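Local coordinates for protein terminal oxygenase component of carbazole (PDB 7BUG) that catalyses, as part of a multicomponent dioxygenase, the angular dioxygenation of carbazole to an unstable cis-hydrodiol that opens to 2'-aminobiphenyl-2,3-diol, at residues R26-P31 with H372-Q377; K122-Q127 with I135-G140. One frame throughout, in Å; residues are numbered along the deposited sequence.

Contact 1. Residues R26-P31 with H372-Q377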
loop_
_atom_site.group_PDB
_atom_site.type_symbol
_atom_site.label_atom_id
_atom_site.label_comp_id
_atom_site.label_asym_id
_atom_site.label_seq_id
_atom_site.Cartn_x
_atom_site.Cartn_y
_atom_site.Cartn_z
ATOM N N ARG A 26 -8.941 -4.872 -25.458
ATOM C CA ARG A 26 -10.397 -4.972 -25.504
ATOM C C ARG A 26 -10.815 -5.572 -26.854
ATOM O O ARG A 26 -10.025 -5.522 -27.792
ATOM C CB ARG A 26 -11.040 -3.619 -25.209
ATOM C CG ARG A 26 -12.536 -3.676 -24.946
ATOM C CD ARG A 26 -13.050 -2.281 -24.597
ATOM N NE ARG A 26 -14.444 -2.380 -24.250
ATOM C CZ ARG A 26 -14.887 -2.825 -23.068
ATOM N NH1 ARG A 26 -14.044 -2.991 -22.051
ATOM N NH2 ARG A 26 -16.187 -2.944 -22.879
ATOM N N ASN A 27 -12.019 -6.127 -26.911
ATOM C CA ASN A 27 -12.648 -6.661 -28.136
ATOM C C ASN A 27 -11.942 -7.945 -28.586
ATOM O O ASN A 27 -11.800 -8.184 -29.791
ATOM C CB ASN A 27 -12.695 -5.557 -29.205
ATOM C CG ASN A 27 -13.423 -4.343 -28.696
ATOM O OD1 ASN A 27 -14.539 -4.477 -28.212
ATOM N ND2 ASN A 27 -12.820 -3.163 -28.739
ATOM N N HIS A 28 -11.547 -8.821 -27.637
ATOM C CA HIS A 28 -11.109 -10.192 -27.900
ATOM C C HIS A 28 -11.789 -11.129 -26.901
ATOM O O HIS A 28 -12.258 -10.672 -25.860
ATOM C CB HIS A 28 -9.582 -10.361 -27.789
ATOM C CG HIS A 28 -8.758 -9.576 -28.742
ATOM N ND1 HIS A 28 -8.275 -10.128 -29.890
ATOM C CD2 HIS A 28 -8.329 -8.306 -28.706
ATOM C CE1 HIS A 28 -7.578 -9.173 -30.523
ATOM N NE2 HIS A 28 -7.564 -8.065 -29.829
ATOM N N TRP A 29 -11.817 -12.383 -27.268
ATOM C CA TRP A 29 -12.203 -13.516 -26.430
ATOM C C TRP A 29 -11.048 -13.865 -25.496
ATOM O O TRP A 29 -9.924 -13.948 -25.976
ATOM C CB TRP A 29 -12.554 -14.718 -27.284
ATOM C CG TRP A 29 -13.790 -14.589 -28.111
ATOM C CD1 TRP A 29 -13.855 -14.306 -29.443
ATOM C CD2 TRP A 29 -15.134 -14.830 -27.672
ATOM N NE1 TRP A 29 -15.154 -14.320 -29.861
ATOM C CE2 TRP A 29 -15.949 -14.687 -28.822
ATOM C CE3 TRP A 29 -15.734 -15.170 -26.459
ATOM C CZ2 TRP A 29 -17.329 -14.818 -28.759
ATOM C CZ3 TRP A 29 -17.084 -15.363 -26.414
ATOM C CH2 TRP A 29 -17.872 -15.184 -27.547
ATOM N N TYR A 30 -11.405 -14.155 -24.245
ATOM C CA TYR A 30 -10.444 -14.664 -23.244
ATOM C C TYR A 30 -11.033 -15.829 -22.457
ATOM O O TYR A 30 -12.157 -15.733 -21.988
ATOM C CB TYR A 30 -10.113 -13.569 -22.223
ATOM C CG TYR A 30 -9.348 -12.425 -22.820
ATOM C CD1 TYR A 30 -7.980 -12.483 -22.964
ATOM C CD2 TYR A 30 -9.990 -11.304 -23.274
ATOM C CE1 TYR A 30 -7.261 -11.415 -23.489
ATOM C CE2 TYR A 30 -9.308 -10.252 -23.852
ATOM C CZ TYR A 30 -7.929 -10.294 -23.944
ATOM O OH TYR A 30 -7.301 -9.227 -24.511
ATOM N N PRO A 31 -10.240 -16.863 -22.194
ATOM C CA PRO A 31 -10.655 -17.925 -21.285
ATOM C C PRO A 31 -10.497 -17.510 -19.832
ATOM O O PRO A 31 -9.538 -16.821 -19.521
ATOM C CB PRO A 31 -9.764 -19.096 -21.655
ATOM C CG PRO A 31 -8.490 -18.449 -22.029
ATOM C CD PRO A 31 -8.893 -17.153 -22.731
ATOM N N HIS A 372 -2.303 -5.153 -34.614
ATOM C CA HIS A 372 -3.463 -6.026 -34.913
ATOM C C HIS A 372 -4.401 -6.218 -33.729
ATOM O O HIS A 372 -5.393 -6.899 -33.913
ATOM C CB HIS A 372 -3.005 -7.362 -35.449
ATOM C CG HIS A 372 -2.386 -7.265 -36.791
ATOM N ND1 HIS A 372 -3.126 -6.940 -37.912
ATOM C CD2 HIS A 372 -1.097 -7.441 -37.184
ATOM C CE1 HIS A 372 -2.307 -6.954 -38.969
ATOM N NE2 HIS A 372 -1.048 -7.235 -38.540
ATOM N N ASN A 373 -4.129 -5.607 -32.579
ATOM C CA ASN A 373 -5.068 -5.655 -31.424
ATOM C C ASN A 373 -6.391 -4.973 -31.798
ATOM O O ASN A 373 -6.400 -4.056 -32.655
ATOM C CB ASN A 373 -4.459 -5.030 -30.188
ATOM C CG ASN A 373 -4.430 -3.518 -30.251
ATOM O OD1 ASN A 373 -5.417 -2.851 -29.922
ATOM N ND2 ASN A 373 -3.268 -2.969 -30.587
ATOM N N GLN A 374 -7.477 -5.392 -31.177
ATOM C CA GLN A 374 -8.820 -4.824 -31.463
ATOM C C GLN A 374 -9.199 -3.719 -30.483
ATOM O O GLN A 374 -10.373 -3.299 -30.471
ATOM C CB GLN A 374 -9.855 -5.946 -31.509
ATOM C CG GLN A 374 -9.560 -6.996 -32.573
ATOM C CD GLN A 374 -9.852 -6.507 -33.976
ATOM O OE1 GLN A 374 -10.553 -5.545 -34.151
ATOM N NE2 GLN A 374 -9.304 -7.154 -34.988
ATOM N N GLY A 375 -8.259 -3.189 -29.714
ATOM C CA GLY A 375 -8.518 -2.050 -28.847
ATOM C C GLY A 375 -7.675 -2.096 -27.587
ATOM O O GLY A 375 -7.401 -3.203 -27.090
ATOM N N ILE A 376 -7.321 -0.937 -27.063
ATOM C CA ILE A 376 -6.546 -0.831 -25.791
ATOM C C ILE A 376 -7.520 -0.571 -24.647
ATOM O O ILE A 376 -8.172 0.495 -24.584
ATOM C CB ILE A 376 -5.426 0.214 -25.893
ATOM C CG1 ILE A 376 -4.385 -0.281 -26.898
ATOM C CG2 ILE A 376 -4.827 0.521 -24.532
ATOM C CD1 ILE A 376 -3.399 0.747 -27.332
ATOM N N GLN A 377 -7.577 -1.517 -23.716
ATOM C CA GLN A 377 -8.425 -1.338 -22.522
ATOM C C GLN A 377 -7.837 -0.234 -21.662
ATOM O O GLN A 377 -6.587 -0.208 -21.428
ATOM C CB GLN A 377 -8.500 -2.657 -21.751
ATOM C CG GLN A 377 -9.270 -2.538 -20.453
ATOM C CD GLN A 377 -10.764 -2.685 -20.648
ATOM O OE1 GLN A 377 -11.272 -2.516 -21.769
ATOM N NE2 GLN A 377 -11.497 -3.035 -19.597
#

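Contact 2. Residues K122-Q127 with I135-G140. With MXE (2-methoxyethanol), chain N; CO3 (carbonate ion), chain M.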
loop_
_atom_site.group_PDB
_atom_site.type_symbol
_atom_site.label_atom_id
_atom_site.label_comp_id
_atom_site.label_asym_id
_atom_site.label_seq_id
_atom_site.Cartn_x
_atom_site.Cartn_y
_atom_site.Cartn_z
ATOM N N LYS A 122 -24.278 -3.713 -18.317
ATOM C CA LYS A 122 -23.414 -4.266 -19.371
ATOM C C LYS A 122 -23.388 -5.782 -19.308
ATOM O O LYS A 122 -23.321 -6.365 -18.177
ATOM C CB LYS A 122 -22.014 -3.667 -19.213
ATOM C CG LYS A 122 -21.043 -4.146 -20.259
ATOM C CD LYS A 122 -21.333 -3.572 -21.619
ATOM C CE LYS A 122 -20.134 -3.564 -22.540
ATOM N NZ LYS A 122 -20.518 -3.209 -23.922
ATOM N N THR A 123 -23.524 -6.421 -20.464
ATOM C CA THR A 123 -23.359 -7.868 -20.603
ATOM C C THR A 123 -22.199 -8.060 -21.560
ATOM O O THR A 123 -21.841 -7.126 -22.354
ATOM C CB THR A 123 -24.628 -8.566 -21.114
ATOM O OG1 THR A 123 -24.864 -8.039 -22.423
ATOM C CG2 THR A 123 -25.798 -8.359 -20.183
ATOM N N TYR A 124 -21.608 -9.226 -21.472
ATOM C CA TYR A 124 -20.563 -9.696 -22.383
ATOM C C TYR A 124 -20.972 -11.043 -22.929
ATOM O O TYR A 124 -21.456 -11.906 -22.181
ATOM C CB TYR A 124 -19.180 -9.718 -21.721
ATOM C CG TYR A 124 -18.682 -8.332 -21.439
ATOM C CD1 TYR A 124 -18.305 -7.472 -22.454
ATOM C CD2 TYR A 124 -18.529 -7.888 -20.139
ATOM C CE1 TYR A 124 -17.815 -6.197 -22.185
ATOM C CE2 TYR A 124 -18.071 -6.615 -19.844
ATOM C CZ TYR A 124 -17.701 -5.767 -20.874
ATOM O OH TYR A 124 -17.201 -4.553 -20.576
ATOM N N PRO A 125 -20.672 -11.293 -24.214
ATOM C CA PRO A 125 -20.854 -12.622 -24.777
ATOM C C PRO A 125 -20.004 -13.679 -24.065
ATOM O O PRO A 125 -18.872 -13.387 -23.663
ATOM C CB PRO A 125 -20.427 -12.494 -26.245
ATOM C CG PRO A 125 -20.518 -11.013 -26.546
ATOM C CD PRO A 125 -20.225 -10.324 -25.227
ATOM N N VAL A 126 -20.532 -14.878 -23.913
ATOM C CA VAL A 126 -19.835 -16.031 -23.282
ATOM C C VAL A 126 -20.072 -17.258 -24.115
ATOM O O VAL A 126 -21.236 -17.482 -24.497
ATOM C CB VAL A 126 -20.340 -16.442 -21.898
ATOM C CG1 VAL A 126 -19.233 -17.089 -21.102
ATOM C CG2 VAL A 126 -21.090 -15.376 -21.158
ATOM N N GLN A 127 -19.017 -18.037 -24.343
ATOM C CA GLN A 127 -19.088 -19.276 -25.167
ATOM C C GLN A 127 -18.297 -20.328 -24.397
ATOM O O GLN A 127 -17.227 -19.978 -23.840
ATOM C CB GLN A 127 -18.452 -18.993 -26.534
ATOM C CG GLN A 127 -18.577 -20.093 -27.571
ATOM C CD GLN A 127 -18.053 -19.595 -28.881
ATOM O OE1 GLN A 127 -17.805 -18.389 -29.059
ATOM N NE2 GLN A 127 -17.893 -20.521 -29.807
ATOM N N ILE A 135 -14.951 -15.440 -22.471
ATOM C CA ILE A 135 -15.751 -14.197 -22.442
ATOM C C ILE A 135 -15.199 -13.263 -23.509
ATOM O O ILE A 135 -13.980 -13.127 -23.583
ATOM C CB ILE A 135 -15.693 -13.562 -21.038
ATOM C CG1 ILE A 135 -16.306 -14.515 -20.017
ATOM C CG2 ILE A 135 -16.348 -12.189 -21.009
ATOM C CD1 ILE A 135 -16.187 -14.052 -18.608
ATOM N N TYR A 136 -16.082 -12.677 -24.295
ATOM C CA TYR A 136 -15.700 -11.629 -25.256
ATOM C C TYR A 136 -15.731 -10.314 -24.516
ATOM O O TYR A 136 -16.817 -9.806 -24.261
ATOM C CB TYR A 136 -16.647 -11.624 -26.443
ATOM C CG TYR A 136 -16.221 -10.594 -27.455
ATOM C CD1 TYR A 136 -15.094 -10.791 -28.222
ATOM C CD2 TYR A 136 -16.933 -9.411 -27.616
ATOM C CE1 TYR A 136 -14.706 -9.858 -29.166
ATOM C CE2 TYR A 136 -16.560 -8.491 -28.581
ATOM C CZ TYR A 136 -15.452 -8.726 -29.360
ATOM O OH TYR A 136 -15.115 -7.785 -30.301
ATOM N N LEU A 137 -14.576 -9.853 -24.031
ATOM C CA LEU A 137 -14.515 -8.582 -23.273
ATOM C C LEU A 137 -14.427 -7.453 -24.302
ATOM O O LEU A 137 -13.358 -6.998 -24.611
ATOM C CB LEU A 137 -13.362 -8.593 -22.283
ATOM C CG LEU A 137 -13.455 -7.661 -21.081
ATOM C CD1 LEU A 137 -13.573 -6.190 -21.456
ATOM C CD2 LEU A 137 -14.593 -8.044 -20.161
ATOM N N GLY A 138 -15.582 -7.101 -24.819
ATOM C CA GLY A 138 -15.680 -6.108 -25.889
ATOM C C GLY A 138 -17.105 -5.737 -26.139
ATOM O O GLY A 138 -18.029 -6.317 -25.576
ATOM N N ASP A 139 -17.253 -4.860 -27.106
ATOM C CA ASP A 139 -18.507 -4.150 -27.403
ATOM C C ASP A 139 -18.961 -4.583 -28.792
ATOM O O ASP A 139 -18.106 -4.948 -29.605
ATOM C CB ASP A 139 -18.248 -2.652 -27.407
ATOM C CG ASP A 139 -17.571 -2.234 -26.121
ATOM O OD1 ASP A 139 -18.147 -2.587 -25.027
ATOM O OD2 ASP A 139 -16.435 -1.680 -26.234
ATOM N N GLY A 140 -20.251 -4.689 -29.000
ATOM C CA GLY A 140 -20.772 -5.044 -30.329
ATOM C C GLY A 140 -20.716 -6.534 -30.596
ATOM O O GLY A 140 -20.482 -7.342 -29.664
HETATM O O1 MXE N . -15.016 -20.132 -34.140
HETATM C C1 MXE N . -16.362 -20.554 -34.026
HETATM C C2 MXE N . -17.361 -19.414 -33.941
HETATM O O2 MXE N . -17.729 -19.265 -32.572
HETATM C C3 MXE N . -17.781 -18.056 -31.905
HETATM C C CO3 M . -24.166 -14.748 -26.142
HETATM O O1 CO3 M . -23.351 -15.023 -25.190
HETATM O O2 CO3 M . -24.204 -13.520 -26.684
HETATM O O3 CO3 M . -25.081 -15.644 -26.473
HETATM O O HOH W 1 -20.831 -6.153 -24.632
#

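Contact 1. Residues R26-P31 with H372-Q377
Arg26 reaches Gln377 through its guanidinium: Arg26 NH1 donates to Gln377 OE1 over 2.8 Å, and the bond is nearly straight, 161° at the hydrogen. The acceptor lies in the guanidinium plane and offers an in-plane lone pair, so that the guanidinium and the amide are almost coplanar, 5° apart. CG of Arg26 stands anti to the backbone N (chi1 -168°) and the chain runs extended to NE, which lays Arg26 CD 3.3 Å from Gln377 OE1. This is the buried end of the contact. Glu51 forms a salt bridge with NH1 of Arg26, while Leu49 O accepts from NE2 of Gln377, an arrangement that holds both flat groups against rotation.

Between the side chains the backbones close up, Arg26 N making a weak bond to Gly375 O. Gly375 adopts angles at which a side chain would jam against the preceding carbonyl oxygen, and a CB there would also press on Asn27 ND2. The contact thus fastens the loop leaving helix 360-372 of the ring-hydroxylase part to the start of strand 28-32, an outermost strand, within this chain, of the sheet in the Rieske part. An Asx turn shapes that loop, Asn373 OD1 taking the N-H of Gly375. Two further bonds belong to this close part. Asn27 ND2 gives a hydrogen to Gln374 O, 3.0 Å away, the donor tilted from the carbonyl plane. His28 NE2 accepts from Gln374 N, also at 3.0 Å, with the donor near the ring edge and tilted somewhat out of its plane, consistent with an unprotonated NE2.

The loose, solvent side is Gln374 alone. It lays Gln374 CG 3.6 Å from His28 CE1, but its exposed amide then turns away from 26-31.

Contact 2. Residues K122-Q127 with I135-G140
The beta hairpin of strands 123-129 and 132-137, within the antiparallel sheet of the Rieske part, brings Tyr124, Pro125 and Val126 against Ile135, Tyr136 and Leu137. Val126 and Ile135 form an antiparallel non-hydrogen-bonded pair; their side chains lie side by side and meet through CG1 atoms 4.0 Å apart. Next to this pair Tyr136 N donates to Pro125 O at 2.9 Å, and the Pro125 ring runs alongside Tyr136, its CB and CG both touching Tyr136 CB.

Tyr124 carries much of the apolar contact. With its CG anti to the carbonyl carbon (chi1 -68°), Tyr124 CG comes to lie 3.7 Å from Tyr136 O. Leu137 CD2 stands over one face of the ring in a CH-pi contact, 3.9 Å from the Tyr124 ring centroid and shifted toward the rim. Gly138 O approaches the ring edge instead, 3.3 Å from Tyr124 CD1, while Tyr124 CB packs on Ile135 CG2. The hydroxyl is hydrogen-bonded to Glu51 and to Arg26 NH2. An alanine here would probably leave Leu137 CD2 without its aromatic face and Glu51 and Arg26 without their shared hydroxyl partner. Beyond Tyr136 the chain bends in an inverse gamma turn centred on Leu137.

At the more exposed end Asp139 OD1 receives Lys122 NZ on its anti lone pair, the one away from OD2, in a salt bridge of 2.7 Å, and the two side chains cross at about a right angle. A water that accepts from NZ also lies within hydrogen-bonding distance of Thr123 O and Gly138 O. A carbonate ion, probably from the crystallisation liquor, accepts from Val126 N at 3.1 Å. With Lys122 on OD1 and Arg26 NE on OD2, Asp139 has a cationic partner for each oxygen, which would probably favour its ionised form.

In the fold
After two short N-terminal helices the chain enters 26-31, which leads into strand 28-32, and then builds most of the Rieske part before reaching 122-127. Contact 2 closes a short hairpin there, only eight residues after that segment. The chain next forms the ring-hydroxylase part and returns at 372-377, where contact 1 closes a loop of some 340 residues with contact 2 nested inside it. The centres of the contacts are about 11 Å apart. Contact 1 ties the loop between helices 360-372 and 379-382 to strand 28-32, and contact 2 pairs the next strand, 132-137, with 123-129 in the same sheet; a probable bond from Asn27 N to Leu137 O joins the two.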